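Local coordinates for uncharacterized protein (Vanderwaltozyma polyspora, PDB 5THE) that probably binds RNA, being the C-terminal, Piwi-containing lobe of a budding yeast Argonaute, at residues I31-S42 / K59-I70. Residues are numbered along the deposited sequence; the frame is centred on the assembly and turned at random.
Sequences ILDAPVVQFKES and KGNWNMKGHQFI
An aromatic cluster of F39, W62 and H67 fastens the loop 59-70 against 31-42, in the C-terminal lobe of this Argonaute. The F39 ring stacks face to face on the imidazole of H67, centroids 3.9 Å apart and planes 13° apart, while its CE1–CZ edge is turned toward the five-membered ring of W62 in an offset edge-to-face pair (F39 CZ to W62 CD1 3.6 Å). M64, bent at chi2 and chi3, brings SD obliquely to 4.1 Å from F39 CE1, a Met-aromatic contact. A flat ring suits F39 because face and edge are both used; an alanine here would probably open a gap between H67 and W62 and leave the imidazole without its stacking partner. V37 lays both methyls over a face of the indole, CG2 4.0 Å from W62 CZ3. The chain is pinned beside the cluster by K40 N, bonded to Q68 O at 3.0 Å. At the far end K59, fully extended with CG anti to its backbone N (chi1 -171°), is long enough to place NZ 2.6 Å from L32 O; P421 O also accepts from this ammonium. Strand 37-38 lies between strands 43-44 and 248-249, with F44 touching F39 and W62, whereas F69 packs on helix 228-241.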
loop_
_atom_site.group_PDB
_atom_site.type_symbol
_atom_site.label_atom_id
_atom_site.label_comp_id
_atom_site.label_asym_id
_atom_site.label_seq_id
_atom_site.Cartn_x
_atom_site.Cartn_y
_atom_site.Cartn_z
ATOM N N ILE A 31 -21.811 -8.086 9.402
ATOM C CA ILE A 31 -20.892 -6.976 9.608
ATOM C C ILE A 31 -19.845 -7.448 10.605
ATOM O O ILE A 31 -20.169 -7.743 11.766
ATOM C CB ILE A 31 -21.627 -5.717 10.082
ATOM C CG1 ILE A 31 -22.704 -5.353 9.069
ATOM C CG2 ILE A 31 -20.662 -4.541 10.250
ATOM C CD1 ILE A 31 -23.734 -4.388 9.612
ATOM N N LEU A 32 -18.600 -7.556 10.142
ATOM C CA LEU A 32 -17.482 -7.936 10.991
ATOM C C LEU A 32 -17.030 -6.767 11.864
ATOM O O LEU A 32 -17.107 -5.600 11.475
ATOM C CB LEU A 32 -16.306 -8.428 10.142
ATOM C CG LEU A 32 -16.569 -9.670 9.283
ATOM C CD1 LEU A 32 -15.292 -10.160 8.613
ATOM C CD2 LEU A 32 -17.188 -10.790 10.117
ATOM N N ASP A 33 -16.554 -7.095 13.061
ATOM C CA ASP A 33 -16.024 -6.070 13.940
ATOM C C ASP A 33 -14.687 -5.547 13.413
ATOM O O ASP A 33 -13.958 -6.242 12.707
ATOM C CB ASP A 33 -15.862 -6.620 15.359
ATOM C CG ASP A 33 -17.189 -7.001 15.989
ATOM O OD1 ASP A 33 -18.212 -6.330 15.708
ATOM O OD2 ASP A 33 -17.217 -7.984 16.755
ATOM N N ALA A 34 -14.391 -4.294 13.740
ATOM C CA ALA A 34 -13.087 -3.741 13.432
ATOM C C ALA A 34 -12.048 -4.356 14.359
ATOM O O ALA A 34 -12.372 -4.768 15.470
ATOM C CB ALA A 34 -13.089 -2.224 13.605
ATOM N N PRO A 35 -10.794 -4.439 13.929
ATOM C CA PRO A 35 -9.727 -4.764 14.878
ATOM C C PRO A 35 -9.468 -3.575 15.782
ATOM O O PRO A 35 -9.902 -2.445 15.533
ATOM C CB PRO A 35 -8.516 -5.055 13.992
ATOM C CG PRO A 35 -8.759 -4.187 12.761
ATOM C CD PRO A 35 -10.277 -4.198 12.569
ATOM N N VAL A 36 -8.716 -3.833 16.838
ATOM C CA VAL A 36 -8.219 -2.760 17.685
ATOM C C VAL A 36 -7.085 -2.062 16.948
ATOM O O VAL A 36 -6.082 -2.692 16.599
ATOM C CB VAL A 36 -7.746 -3.305 19.038
ATOM C CG1 VAL A 36 -7.194 -2.194 19.880
ATOM C CG2 VAL A 36 -8.891 -4.023 19.740
ATOM N N VAL A 37 -7.238 -0.764 16.699
ATOM C CA VAL A 37 -6.150 0.001 16.100
ATOM C C VAL A 37 -5.192 0.423 17.205
ATOM O O VAL A 37 -5.614 0.938 18.242
ATOM C CB VAL A 37 -6.684 1.217 15.327
ATOM C CG1 VAL A 37 -5.513 2.055 14.804
ATOM C CG2 VAL A 37 -7.575 0.771 14.162
ATOM N N GLN A 38 -3.901 0.194 16.994
ATOM C CA GLN A 38 -2.884 0.424 18.011
ATOM C C GLN A 38 -2.074 1.668 17.667
ATOM O O GLN A 38 -1.514 1.753 16.575
ATOM C CB GLN A 38 -1.950 -0.788 18.119
ATOM C CG GLN A 38 -0.818 -0.596 19.109
ATOM C CD GLN A 38 -1.305 -0.696 20.538
ATOM O OE1 GLN A 38 -1.836 -1.718 20.930
ATOM N NE2 GLN A 38 -1.143 0.365 21.315
ATOM N N PHE A 39 -1.992 2.613 18.608
ATOM C CA PHE A 39 -1.064 3.735 18.545
ATOM C C PHE A 39 0.074 3.493 19.537
ATOM O O PHE A 39 0.165 2.427 20.151
ATOM C CB PHE A 39 -1.801 5.054 18.818
ATOM C CG PHE A 39 -3.086 5.191 18.056
ATOM C CD1 PHE A 39 -3.078 5.418 16.689
ATOM C CD2 PHE A 39 -4.304 5.070 18.705
ATOM C CE1 PHE A 39 -4.273 5.528 15.981
ATOM C CE2 PHE A 39 -5.497 5.181 18.007
ATOM C CZ PHE A 39 -5.477 5.413 16.642
ATOM N N LYS A 40 0.949 4.488 19.700
ATOM C CA LYS A 40 2.091 4.312 20.595
ATOM C C LYS A 40 1.644 3.985 22.019
ATOM O O LYS A 40 2.152 3.048 22.641
ATOM C CB LYS A 40 2.975 5.561 20.609
ATOM C CG LYS A 40 4.292 5.308 21.315
ATOM C CD LYS A 40 5.179 6.540 21.356
ATOM C CE LYS A 40 6.634 6.112 21.417
ATOM N NZ LYS A 40 7.445 7.021 22.255
ATOM N N GLU A 41 0.702 4.743 22.554
ATOM C CA GLU A 41 0.402 4.666 23.981
ATOM C C GLU A 41 -1.091 4.541 24.235
ATOM O O GLU A 41 -1.572 4.892 25.314
ATOM C CB GLU A 41 0.957 5.885 24.715
ATOM C CG GLU A 41 2.437 6.119 24.466
ATOM C CD GLU A 41 2.994 7.255 25.281
ATOM O OE1 GLU A 41 3.798 6.984 26.192
ATOM O OE2 GLU A 41 2.617 8.418 25.017
ATOM N N SER A 42 -1.830 4.039 23.256
ATOM C CA SER A 42 -3.283 4.061 23.300
ATOM C C SER A 42 -3.795 3.222 22.136
ATOM O O SER A 42 -3.052 2.904 21.203
ATOM C CB SER A 42 -3.808 5.502 23.228
ATOM O OG SER A 42 -5.191 5.539 22.986
ATOM N N LYS A 59 -16.136 4.141 12.876
ATOM C CA LYS A 59 -15.594 2.822 12.560
ATOM C C LYS A 59 -14.706 2.922 11.318
ATOM O O LYS A 59 -15.145 3.398 10.267
ATOM C CB LYS A 59 -16.712 1.812 12.328
ATOM C CG LYS A 59 -16.169 0.380 12.216
ATOM C CD LYS A 59 -17.292 -0.637 12.003
ATOM C CE LYS A 59 -16.736 -2.053 12.017
ATOM N NZ LYS A 59 -17.802 -3.071 11.717
ATOM N N GLY A 60 -13.450 2.496 11.445
ATOM C CA GLY A 60 -12.546 2.583 10.309
ATOM C C GLY A 60 -12.238 4.002 9.895
ATOM O O GLY A 60 -11.989 4.261 8.716
ATOM N N ASN A 61 -12.248 4.943 10.836
ATOM C CA ASN A 61 -12.193 6.360 10.477
ATOM C C ASN A 61 -11.815 7.088 11.769
ATOM O O ASN A 61 -12.684 7.470 12.546
ATOM C CB ASN A 61 -13.528 6.852 9.933
ATOM C CG ASN A 61 -13.515 8.332 9.521
ATOM O OD1 ASN A 61 -14.528 9.007 9.605
ATOM N ND2 ASN A 61 -12.401 8.821 9.102
ATOM N N TRP A 62 -10.519 7.245 11.990
ATOM C CA TRP A 62 -10.044 7.892 13.210
ATOM C C TRP A 62 -9.171 9.078 12.806
ATOM O O TRP A 62 -9.110 9.455 11.637
ATOM C CB TRP A 62 -9.305 6.886 14.109
ATOM C CG TRP A 62 -8.080 6.295 13.450
ATOM C CD1 TRP A 62 -6.791 6.753 13.538
ATOM C CD2 TRP A 62 -8.043 5.159 12.579
ATOM N NE1 TRP A 62 -5.958 5.962 12.776
ATOM C CE2 TRP A 62 -6.701 4.981 12.178
ATOM C CE3 TRP A 62 -9.018 4.280 12.090
ATOM C CZ2 TRP A 62 -6.310 3.956 11.328
ATOM C CZ3 TRP A 62 -8.625 3.261 11.242
ATOM C CH2 TRP A 62 -7.284 3.110 10.868
ATOM N N ASN A 63 -8.508 9.679 13.788
ATOM C CA ASN A 63 -7.534 10.716 13.491
ATOM C C ASN A 63 -6.430 10.636 14.534
ATOM O O ASN A 63 -6.575 9.991 15.575
ATOM C CB ASN A 63 -8.178 12.101 13.456
ATOM C CG ASN A 63 -8.672 12.526 14.796
ATOM O OD1 ASN A 63 -7.925 13.088 15.583
ATOM N ND2 ASN A 63 -9.930 12.240 15.083
ATOM N N MET A 64 -5.312 11.290 14.232
ATOM C CA MET A 64 -4.118 11.183 15.061
ATOM C C MET A 64 -4.129 12.114 16.266
ATOM O O MET A 64 -3.265 11.965 17.129
ATOM C CB MET A 64 -2.866 11.448 14.211
ATOM C CG MET A 64 -2.417 10.251 13.393
ATOM S SD MET A 64 -2.261 8.770 14.421
ATOM C CE MET A 64 -0.822 9.131 15.444
ATOM N N LYS A 65 -5.077 13.050 16.357
ATOM C CA LYS A 65 -5.080 14.018 17.452
ATOM C C LYS A 65 -4.986 13.321 18.806
ATOM O O LYS A 65 -5.770 12.418 19.117
ATOM C CB LYS A 65 -6.345 14.883 17.387
ATOM C CG LYS A 65 -6.439 15.937 18.484
ATOM C CD LYS A 65 -7.445 17.026 18.118
ATOM C CE LYS A 65 -7.575 18.064 19.228
ATOM N NZ LYS A 65 -7.982 17.430 20.511
ATOM N N GLY A 66 -3.999 13.729 19.604
ATOM C CA GLY A 66 -3.770 13.099 20.888
ATOM C C GLY A 66 -3.062 11.764 20.833
ATOM O O GLY A 66 -2.833 11.164 21.885
ATOM N N HIS A 67 -2.701 11.279 19.653
ATOM C CA HIS A 67 -2.009 10.007 19.531
ATOM C C HIS A 67 -0.608 10.227 18.991
ATOM O O HIS A 67 -0.289 11.279 18.431
ATOM C CB HIS A 67 -2.767 9.056 18.599
ATOM C CG HIS A 67 -4.158 8.753 19.049
ATOM N ND1 HIS A 67 -4.437 8.230 20.291
ATOM C CD2 HIS A 67 -5.352 8.899 18.421
ATOM C CE1 HIS A 67 -5.743 8.063 20.411
ATOM N NE2 HIS A 67 -6.320 8.461 19.290
ATOM N N GLN A 68 0.221 9.207 19.138
ATOM C CA GLN A 68 1.558 9.232 18.573
ATOM C C GLN A 68 1.804 7.972 17.759
ATOM O O GLN A 68 1.235 6.909 18.029
ATOM C CB GLN A 68 2.615 9.383 19.668
ATOM C CG GLN A 68 2.556 10.747 20.337
ATOM C CD GLN A 68 3.611 10.916 21.405
ATOM O OE1 GLN A 68 4.122 9.940 21.949
ATOM N NE2 GLN A 68 3.939 12.162 21.719
ATOM N N PHE A 69 2.646 8.125 16.740
ATOM C CA PHE A 69 3.115 6.988 15.969
ATOM C C PHE A 69 3.850 6.006 16.864
ATOM O O PHE A 69 4.596 6.402 17.762
ATOM C CB PHE A 69 4.053 7.449 14.855
ATOM C CG PHE A 69 3.405 8.364 13.855
ATOM C CD1 PHE A 69 2.042 8.269 13.585
ATOM C CD2 PHE A 69 4.151 9.317 13.194
ATOM C CE1 PHE A 69 1.431 9.116 12.659
ATOM C CE2 PHE A 69 3.545 10.172 12.249
ATOM C CZ PHE A 69 2.185 10.059 11.986
ATOM N N ILE A 70 3.682 4.719 16.560
ATOM C CA ILE A 70 4.278 3.658 17.377
ATOM C C ILE A 70 5.799 3.758 17.379
ATOM O O ILE A 70 6.444 3.582 18.414
ATOM C CB ILE A 70 3.815 2.279 16.862
ATOM C CG1 ILE A 70 2.344 2.047 17.188
ATOM C CG2 ILE A 70 4.701 1.156 17.415
ATOM C CD1 ILE A 70 1.711 0.919 16.370
#